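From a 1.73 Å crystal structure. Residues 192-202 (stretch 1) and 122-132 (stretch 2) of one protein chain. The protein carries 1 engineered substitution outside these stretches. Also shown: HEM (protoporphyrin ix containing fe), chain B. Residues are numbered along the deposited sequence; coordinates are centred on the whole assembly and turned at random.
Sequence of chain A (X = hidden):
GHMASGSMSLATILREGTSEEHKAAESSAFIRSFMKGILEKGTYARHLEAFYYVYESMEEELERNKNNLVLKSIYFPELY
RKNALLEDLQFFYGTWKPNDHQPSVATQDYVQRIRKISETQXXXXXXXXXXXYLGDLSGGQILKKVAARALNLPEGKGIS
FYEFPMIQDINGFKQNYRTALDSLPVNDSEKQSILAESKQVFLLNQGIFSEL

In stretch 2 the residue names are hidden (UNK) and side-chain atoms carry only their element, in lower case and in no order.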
# COMPACT_ATOMS: atom_id res chain seq x y z
N GLN A 192 8.96 -17.52 5.91
CA GLN A 192 7.62 -18.01 6.20
C GLN A 192 6.84 -17.05 7.09
O GLN A 192 5.63 -16.85 6.85
CB GLN A 192 7.64 -19.41 6.81
CG GLN A 192 7.88 -20.52 5.79
CD GLN A 192 6.81 -20.55 4.71
OE1 GLN A 192 5.60 -20.66 4.96
NE2 GLN A 192 7.24 -20.38 3.50
N SER A 193 7.51 -16.44 8.09
CA SER A 193 6.90 -15.44 8.98
C SER A 193 6.55 -14.19 8.16
O SER A 193 5.49 -13.58 8.38
CB SER A 193 7.85 -15.08 10.13
OG SER A 193 8.09 -16.19 10.98
N ILE A 194 7.42 -13.82 7.19
CA ILE A 194 7.16 -12.66 6.30
C ILE A 194 5.93 -12.97 5.42
O ILE A 194 5.06 -12.12 5.28
CB ILE A 194 8.41 -12.19 5.50
CG1 ILE A 194 9.54 -11.68 6.47
CG2 ILE A 194 8.04 -11.04 4.51
CD1 ILE A 194 10.92 -11.62 5.87
N LEU A 195 5.83 -14.22 4.91
CA LEU A 195 4.64 -14.64 4.14
C LEU A 195 3.34 -14.57 5.01
O LEU A 195 2.33 -14.03 4.56
CB LEU A 195 4.86 -16.05 3.54
CG LEU A 195 3.68 -16.70 2.81
CD1 LEU A 195 3.18 -15.82 1.63
CD2 LEU A 195 4.05 -18.11 2.33
N ALA A 196 3.39 -15.07 6.27
CA ALA A 196 2.25 -15.03 7.21
C ALA A 196 1.81 -13.57 7.45
O ALA A 196 0.61 -13.26 7.38
CB ALA A 196 2.65 -15.70 8.51
N GLU A 197 2.79 -12.65 7.60
CA GLU A 197 2.46 -11.23 7.76
C GLU A 197 1.80 -10.64 6.51
O GLU A 197 0.78 -9.94 6.63
CB GLU A 197 3.66 -10.39 8.22
CG GLU A 197 3.30 -8.97 8.67
CD GLU A 197 2.37 -8.84 9.88
OE1 GLU A 197 2.16 -9.86 10.57
OE2 GLU A 197 1.86 -7.73 10.13
N SER A 198 2.31 -10.98 5.32
CA SER A 198 1.77 -10.52 4.04
C SER A 198 0.29 -10.91 3.91
O SER A 198 -0.54 -10.08 3.52
CB SER A 198 2.59 -11.06 2.87
OG SER A 198 3.93 -10.63 2.97
N LYS A 199 -0.05 -12.15 4.28
CA LYS A 199 -1.45 -12.61 4.26
C LYS A 199 -2.35 -11.76 5.17
O LYS A 199 -3.48 -11.40 4.78
CB LYS A 199 -1.54 -14.08 4.64
CG LYS A 199 -0.93 -14.98 3.58
CD LYS A 199 -0.90 -16.42 4.08
CE LYS A 199 -0.33 -17.33 3.04
NZ LYS A 199 -1.39 -17.82 2.12
N GLN A 200 -1.83 -11.40 6.37
CA GLN A 200 -2.51 -10.56 7.35
C GLN A 200 -2.74 -9.16 6.76
O GLN A 200 -3.83 -8.60 6.91
CB GLN A 200 -1.65 -10.42 8.62
CG GLN A 200 -2.14 -11.20 9.82
CD GLN A 200 -3.55 -10.87 10.20
OE1 GLN A 200 -3.87 -9.80 10.76
NE2 GLN A 200 -4.41 -11.76 9.86
N VAL A 201 -1.73 -8.63 6.06
CA VAL A 201 -1.83 -7.30 5.42
C VAL A 201 -2.94 -7.33 4.37
O VAL A 201 -3.75 -6.41 4.36
CB VAL A 201 -0.49 -6.77 4.83
CG1 VAL A 201 -0.66 -5.36 4.26
CG2 VAL A 201 0.61 -6.77 5.88
N PHE A 202 -3.00 -8.39 3.51
CA PHE A 202 -4.08 -8.48 2.52
C PHE A 202 -5.43 -8.44 3.23
O PHE A 202 -6.33 -7.73 2.78
CB PHE A 202 -3.98 -9.74 1.63
CG PHE A 202 -3.12 -9.56 0.40
CD1 PHE A 202 -3.63 -8.93 -0.73
CD2 PHE A 202 -1.82 -10.06 0.36
CE1 PHE A 202 -2.82 -8.75 -1.87
CE2 PHE A 202 -1.03 -9.89 -0.78
CZ PHE A 202 -1.52 -9.22 -1.88
N UNK A 122 10.17 -5.72 13.81
CA UNK A 122 10.33 -4.77 12.68
C UNK A 122 10.67 -5.40 11.34
O UNK A 122 10.25 -4.85 10.33
c UNK A 122 11.42 -3.81 13.17
c UNK A 122 11.04 -5.31 14.94
c UNK A 122 12.08 -4.51 14.27
N UNK A 123 11.31 -6.59 11.32
CA UNK A 123 11.62 -7.30 10.06
C UNK A 123 10.32 -7.63 9.29
O UNK A 123 10.34 -7.73 8.06
o UNK A 123 12.67 -8.31 13.19
o UNK A 123 14.69 -7.43 13.01
c UNK A 123 13.69 -8.02 12.53
c UNK A 123 12.39 -8.60 10.33
c UNK A 123 13.72 -8.37 11.04
N UNK A 124 9.20 -7.82 10.01
CA UNK A 124 7.92 -8.12 9.35
C UNK A 124 7.34 -6.92 8.57
O UNK A 124 6.40 -7.10 7.79
c UNK A 124 6.89 -8.71 10.33
c UNK A 124 7.38 -11.18 9.94
c UNK A 124 7.20 -10.08 10.99
c UNK A 124 6.06 -10.48 11.91
N UNK A 125 7.91 -5.70 8.76
CA UNK A 125 7.49 -4.53 7.97
C UNK A 125 7.82 -4.77 6.48
O UNK A 125 7.21 -4.13 5.61
c UNK A 125 8.43 -1.47 10.24
c UNK A 125 7.64 -2.70 9.81
c UNK A 125 6.12 -2.37 9.76
c UNK A 125 8.15 -3.23 8.47
N UNK A 126 8.72 -5.74 6.19
CA UNK A 126 9.02 -6.14 4.80
C UNK A 126 7.73 -6.59 4.11
O UNK A 126 7.55 -6.31 2.94
c UNK A 126 10.05 -7.28 4.77
N UNK A 127 6.83 -7.28 4.85
CA UNK A 127 5.53 -7.75 4.35
C UNK A 127 4.61 -6.59 3.98
O UNK A 127 3.92 -6.65 2.96
c UNK A 127 4.84 -8.61 5.39
N UNK A 128 4.62 -5.55 4.79
CA UNK A 128 3.85 -4.33 4.62
C UNK A 128 4.32 -3.55 3.39
O UNK A 128 3.50 -3.15 2.56
n UNK A 128 2.28 -5.41 8.61
c UNK A 128 1.42 -4.43 8.33
c UNK A 128 3.93 -3.53 5.92
c UNK A 128 3.11 -4.15 7.02
n UNK A 128 1.86 -3.67 7.35
c UNK A 128 3.37 -5.24 7.78
N UNK A 129 5.66 -3.39 3.24
CA UNK A 129 6.30 -2.80 2.07
C UNK A 129 5.89 -3.61 0.80
O UNK A 129 5.38 -3.02 -0.15
c UNK A 129 7.81 -2.83 2.24
o UNK A 129 8.41 -2.51 1.00
N UNK A 130 6.04 -4.94 0.81
CA UNK A 130 5.65 -5.79 -0.33
C UNK A 130 4.18 -5.62 -0.74
O UNK A 130 3.90 -5.30 -1.90
c UNK A 130 4.17 -9.96 -2.96
c UNK A 130 5.94 -8.45 -2.31
c UNK A 130 5.36 -9.29 -3.26
c UNK A 130 3.55 -9.73 -1.75
c UNK A 130 5.35 -8.24 -1.06
c UNK A 130 5.97 -7.30 -0.05
c UNK A 130 4.16 -8.92 -0.79
o UNK A 130 3.57 -10.77 -3.90
N UNK A 131 3.25 -5.90 0.18
CA UNK A 131 1.82 -5.91 -0.11
C UNK A 131 1.36 -4.56 -0.63
O UNK A 131 0.75 -4.52 -1.68
c UNK A 131 1.33 -7.86 1.42
c UNK A 131 0.95 -6.43 1.06
c UNK A 131 -0.53 -6.37 0.69
N UNK A 132 1.67 -3.48 0.09
CA UNK A 132 1.29 -2.15 -0.37
C UNK A 132 2.21 -1.59 -1.50
O UNK A 132 1.70 -1.36 -2.59
n UNK A 132 -3.67 -1.55 -0.94
c UNK A 132 1.15 -1.15 0.81
c UNK A 132 -0.13 -1.34 1.67
c UNK A 132 -1.48 -1.54 0.93
n UNK A 132 -2.71 0.17 -2.11
c UNK A 132 -2.68 -0.67 -1.08
n UNK A 132 -1.68 -0.63 -0.21
CHA HEM B . 0.45 -7.05 -8.60
CHB HEM B . -1.10 -6.00 -4.24
CHC HEM B . -5.36 -4.93 -6.12
CHD HEM B . -3.50 -5.11 -10.41
C1A HEM B . 0.39 -6.84 -7.26
C2A HEM B . 1.45 -7.18 -6.36
C3A HEM B . 1.00 -6.91 -5.14
C4A HEM B . -0.29 -6.40 -5.26
CMA HEM B . 1.72 -7.06 -3.86
CAA HEM B . 2.81 -7.73 -6.70
CBA HEM B . 2.80 -9.25 -6.98
CGA HEM B . 4.18 -9.74 -7.15
O1A HEM B . 4.62 -10.56 -6.40
O2A HEM B . 4.84 -9.29 -8.07
C1B HEM B . -2.43 -5.63 -4.35
C2B HEM B . -3.30 -5.38 -3.22
C3B HEM B . -4.49 -5.08 -3.77
C4B HEM B . -4.33 -5.17 -5.23
CMB HEM B . -2.96 -5.38 -1.77
CAB HEM B . -5.72 -4.75 -3.17
CBB HEM B . -5.78 -4.99 -1.96
C1C HEM B . -5.24 -4.73 -7.45
C2C HEM B . -6.18 -4.07 -8.29
C3C HEM B . -5.62 -4.12 -9.52
C4C HEM B . -4.34 -4.78 -9.41
CMC HEM B . -7.51 -3.44 -7.88
CAC HEM B . -6.24 -3.59 -10.71
CBC HEM B . -5.54 -3.31 -11.73
C1D HEM B . -2.30 -5.76 -10.27
C2D HEM B . -1.45 -6.17 -11.42
C3D HEM B . -0.36 -6.66 -10.91
C4D HEM B . -0.52 -6.60 -9.45
CMD HEM B . -1.77 -5.96 -12.86
CAD HEM B . 0.79 -7.24 -11.70
CBD HEM B . 1.66 -6.22 -12.34
CGD HEM B . 2.80 -6.82 -13.10
O1D HEM B . 3.14 -7.93 -12.93
O2D HEM B . 3.37 -6.11 -13.87
NA HEM B . -0.64 -6.41 -6.52
NB HEM B . -3.14 -5.53 -5.42
NC HEM B . -4.21 -5.12 -8.16
ND HEM B . -1.68 -6.05 -9.14
FE HEM B . -2.40 -5.80 -7.35
O HOH W 1 -1.75 -3.62 -7.42

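Position 122 carries three side-chain carbons that close a ring onto the backbone N, and none comes near stretch 1; this is Pro 122. At 123 three carbons run in a chain, the third bearing two oxygens, and this end leads away from stretch 1: a carboxylate on a two-carbon arm, Glu 123.

Position 124 has four carbons forked at the second. One fork tip lies 3.4 Å from Ser 193 O, and the fork at the second carbon rather than the first excludes isoleucine, which has the same four carbons, and identifies Leu 124. Its CD2 is also 4.1 Å from Ile 194 CG1, an apolar contact. Position 125 repeats the four-carbon fork, but its CB points away and its side chain makes no contact with stretch 1: Leu 125.

A single carbon at 126 defines Ala 126, whose CB sits 4.3 Å from Ile 194 CG2. Position 127 is again one carbon, pointing toward stretch 1, hence Ala 127. Its CB packs 3.5 Å from Glu 197 CB and 3.3 Å from Ser 198 OG, and the CA atoms of Ala 127 and Ser 198 are just 4.7 Å apart.

At 128 one carbon leads to a five-membered ring of three carbons and two nitrogens, the imidazole of His 128. NE2 donates a hydrogen bond to Glu 197 OE2 (2.8 Å, N-H...O angle 164°), near the ring plane, while Val 201 CG2 stands 3.4 Å from the centroid of the His 128 ring, 9° off its normal: a CH-pi contact over one face.

Position 129, one carbon and one oxygen, is Ser 129, out of reach. Position 130 has one carbon, then a six-carbon ring bearing an oxygen, and a ring carbon lies 4.1 Å from Ser 198 OG: Tyr 130. Its OH donates to HEM O1A at 2.7 Å, and HEM CMA lies over one ring face.

Position 131 has three carbons, branched at the first: Val 131. Its CG1 meets Val 201 CG1 at 3.7 Å and stands 3.8 Å from the Phe 202 ring centroid, 9° off the normal. Three carbons, a nitrogen, then a carbon with two more nitrogens at 132 make a guanidinium, Arg 132; its NH1 is 4.0 Å from HEM CMB.

The helices approach to 8.0 Å at a crossing angle of -50°, burying 624 Å². Ala 127, with its single side-chain carbon, occupies the tight approach at Ser 198. Leu 124 and Val 131 extend apolar packing along stretch 1, and the directional His 128–Glu 197 bond complements it. Phe 202 carries the packing to the heme: its CE1 is 3.4 Å from HEM CMB.

Stretch 2, residues 122-132: PELLAAHSYVR
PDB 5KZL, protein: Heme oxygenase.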